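Local coordinates for protein transcriptional regulator (Thermus thermophilus, PDB 2H0A) that regulates transcription as a CcpA-type member of the LacI family, probably as a repressor that, like its relatives, binds operator DNA as a dimer, at the interface of chains A and B. Residues are numbered along the deposited sequence; one frame, centred on the assembly and turned at random. Chains: chain A/B, Transcriptional regulator.

Contact 1 and contact 2 lie about 36 Å apart, measured between the centres of their C-alpha atoms, and share no residue or secondary-structure element. In contact 1 charged side chains meet at the ends of the two 164-175 helices. Contact 2 joins the loops that follow strand 31-34 through small apolar groups. Both lie on the same two-fold axis, so every contact has a twin with the chains exchanged. The two bring the copies together at well-separated levels of the elongated core, as expected of a LacI-type dimer, although the structure alone does not prove that this pair is the regulatory one.

Contact 1: the interface of chains A and B. Residues chain A 172, 176; chain B 172, 176.
The C-terminal ends of the two 164-175 helices face each other across the two-fold axis, with the loop residue A:Glu176 and its twin just beyond each helix. The helix belongs to the periplasmic binding protein-like region of this LacI/CcpA-type regulator, and arginines lead this part of the contact. A:Arg172 and B:Arg172 approach from opposite directions until their guanidinium groups overlap, each CZ lying over the other's face but shifted toward the rim. The two planes are turned 45° apart, so this is a skewed overlap and not a parallel stack. CZ of A:Arg172 is modelled 3.2 Å from CZ of B:Arg172. The terminal nitrogens come closer still, but they are donors with no hydrogen bond between them, and at 2.80 Å resolution the exact closeness is doubtful. The chain of A:Arg172 bends at CD (chi2 -73°) and then runs extended, which carries the guanidinium away from its helix to the axis.

Acidic groups flank the paired cations. OE1 of the A:Glu176 carboxylate lies 4.1 Å from NH2 of B:Arg172, with the two planes 52° apart; this is too long for a salt bridge but close enough that opposite charges probably ease the meeting of the arginines. The same OE1 stands 4.8 Å from NH1 of its own A:Arg172, so each carboxylate lies near both guanidinium groups. An alanine in place of A:Arg172 would probably leave the face of the B:Arg172 guanidinium without its cover and deprive B:Glu176 of the cross-chain positive charge near it.

Contact 2: the interface of chains A and B. Residues chain A 36, 38; chain B 36, 38.
Two extended loop segments, A:Pro36 to A:Leu38 and B:Pro36 to B:Leu38, run roughly antiparallel across the two-fold axis, with the CA atoms of A:Pro36 and B:Pro36 6.3 Å apart. From there the chains diverge, and CA of A:Leu38 is 14.6 Å from CA of B:Leu38. Each segment follows strand 31-34 in the core of this LacI/CcpA-family regulator, and it forms a small apolar patch of the dimer interface. A:Pro36 is in the extended polyproline II conformation (phi -51°, psi 142°), and this rigid residue presents its ring to the other chain.

The prolines meet across the axis through their CB atoms, 4.0 Å from CB of A:Pro36 to CB of B:Pro36. Each ring then points its CG corner at a leucine of the partner. CD1 of A:Leu38 sits 3.7 Å from CG of B:Pro36, and it comes from beyond the rim of the ring, almost in line with the direction from the ring centre through CG, not over a face. That methyl is nearly as far from one neighbour of CG as from the other: 4.8 Å from CB of B:Pro36 and 4.7 Å from CD.

Which branch of the leucine touches follows from chi2 of 70°, which folds CD1 of A:Leu38 back toward the partner while CD2 continues the line of the chain. CD2 of A:Leu38 is consequently farther off, 4.9 Å from CG of B:Pro36. The symmetry gives B:Leu38 the same grip on A:Pro36. Proline gives up much more surface than leucine here, about 50 Å² on each A:Pro36 or B:Pro36 against some 15 Å² for A:Leu38, probably because its ring touches both the other proline, through CB, and the partner's methyl, through CG.

Contact 1: the interface of chains A and B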
loop_
_atom_site.group_PDB
_atom_site.type_symbol
_atom_site.label_atom_id
_atom_site.label_comp_id
_atom_site.label_asym_id
_atom_site.label_seq_id
_atom_site.Cartn_x
_atom_site.Cartn_y
_atom_site.Cartn_z
ATOM N N ARG A 172 1.466 -18.983 -8.691
ATOM C CA ARG A 172 0.492 -19.481 -9.649
ATOM C C ARG A 172 1.112 -19.427 -11.047
ATOM O O ARG A 172 0.890 -20.314 -11.878
ATOM C CB ARG A 172 -0.768 -18.614 -9.587
ATOM C CG ARG A 172 -2.031 -19.355 -9.215
ATOM C CD ARG A 172 -2.513 -20.234 -10.360
ATOM N NE ARG A 172 -3.848 -20.781 -10.102
ATOM C CZ ARG A 172 -4.514 -21.568 -10.945
ATOM N NH1 ARG A 172 -3.976 -21.912 -12.112
ATOM N NH2 ARG A 172 -5.724 -22.008 -10.622
ATOM N N GLU A 176 2.640 -22.974 -13.707
ATOM C CA GLU A 176 2.252 -23.382 -15.049
ATOM C C GLU A 176 3.500 -23.587 -15.910
ATOM O O GLU A 176 3.428 -24.077 -17.040
ATOM C CB GLU A 176 1.265 -22.384 -15.681
ATOM C CG GLU A 176 1.449 -20.927 -15.323
ATOM C CD GLU A 176 0.287 -20.046 -15.809
ATOM O OE1 GLU A 176 -0.882 -20.346 -15.468
ATOM O OE2 GLU A 176 0.546 -19.048 -16.528
ATOM N N ARG B 172 -9.876 -14.758 -11.078
ATOM C CA ARG B 172 -9.364 -16.112 -11.205
ATOM C C ARG B 172 -10.200 -17.036 -10.316
ATOM O O ARG B 172 -10.486 -18.182 -10.677
ATOM C CB ARG B 172 -7.895 -16.141 -10.775
ATOM C CG ARG B 172 -6.929 -16.592 -11.847
ATOM C CD ARG B 172 -7.040 -18.090 -12.094
ATOM N NE ARG B 172 -5.963 -18.580 -12.959
ATOM C CZ ARG B 172 -5.810 -19.852 -13.322
ATOM N NH1 ARG B 172 -6.666 -20.779 -12.900
ATOM N NH2 ARG B 172 -4.796 -20.198 -14.106
ATOM N N GLU B 176 -13.405 -20.212 -11.595
ATOM C CA GLU B 176 -13.475 -21.641 -11.330
ATOM C C GLU B 176 -14.864 -22.003 -10.801
ATOM O O GLU B 176 -15.207 -23.178 -10.646
ATOM C CB GLU B 176 -12.353 -22.096 -10.380
ATOM C CG GLU B 176 -11.929 -21.115 -9.310
ATOM C CD GLU B 176 -10.658 -21.561 -8.568
ATOM O OE1 GLU B 176 -9.628 -21.818 -9.235
ATOM O OE2 GLU B 176 -10.690 -21.646 -7.314
#

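Contact 2: the interface of chains A and B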
loop_
_atom_site.group_PDB
_atom_site.type_symbol
_atom_site.label_atom_id
_atom_site.label_comp_id
_atom_site.label_asym_id
_atom_site.label_seq_id
_atom_site.Cartn_x
_atom_site.Cartn_y
_atom_site.Cartn_z
ATOM N N PRO A 36 6.077 11.235 7.608
ATOM C CA PRO A 36 5.837 10.428 6.405
ATOM C C PRO A 36 5.925 11.358 5.202
ATOM O O PRO A 36 5.480 12.505 5.263
ATOM C CB PRO A 36 4.435 9.886 6.633
ATOM C CG PRO A 36 4.402 9.698 8.127
ATOM C CD PRO A 36 5.040 10.981 8.626
ATOM N N LEU A 38 5.770 12.283 0.830
ATOM C CA LEU A 38 5.322 12.203 -0.550
ATOM C C LEU A 38 6.026 13.471 -1.020
ATOM O O LEU A 38 5.820 14.536 -0.441
ATOM C CB LEU A 38 3.810 12.390 -0.663
ATOM C CG LEU A 38 2.917 11.747 0.402
ATOM C CD1 LEU A 38 3.096 12.456 1.743
ATOM C CD2 LEU A 38 1.473 11.853 -0.037
ATOM N N PRO B 36 0.027 13.252 6.739
ATOM C CA PRO B 36 -0.290 11.823 6.631
ATOM C C PRO B 36 -0.291 11.245 8.040
ATOM O O PRO B 36 0.534 11.623 8.873
ATOM C CB PRO B 36 0.843 11.286 5.771
ATOM C CG PRO B 36 1.116 12.441 4.844
ATOM C CD PRO B 36 1.093 13.626 5.791
ATOM N N LEU B 38 -0.730 7.936 11.016
ATOM C CA LEU B 38 -0.637 6.592 11.562
ATOM C C LEU B 38 -0.927 6.986 13.006
ATOM O O LEU B 38 -0.241 7.847 13.555
ATOM C CB LEU B 38 0.784 6.041 11.461
ATOM C CG LEU B 38 1.591 6.340 10.195
ATOM C CD1 LEU B 38 1.958 7.821 10.138
ATOM C CD2 LEU B 38 2.854 5.506 10.207
#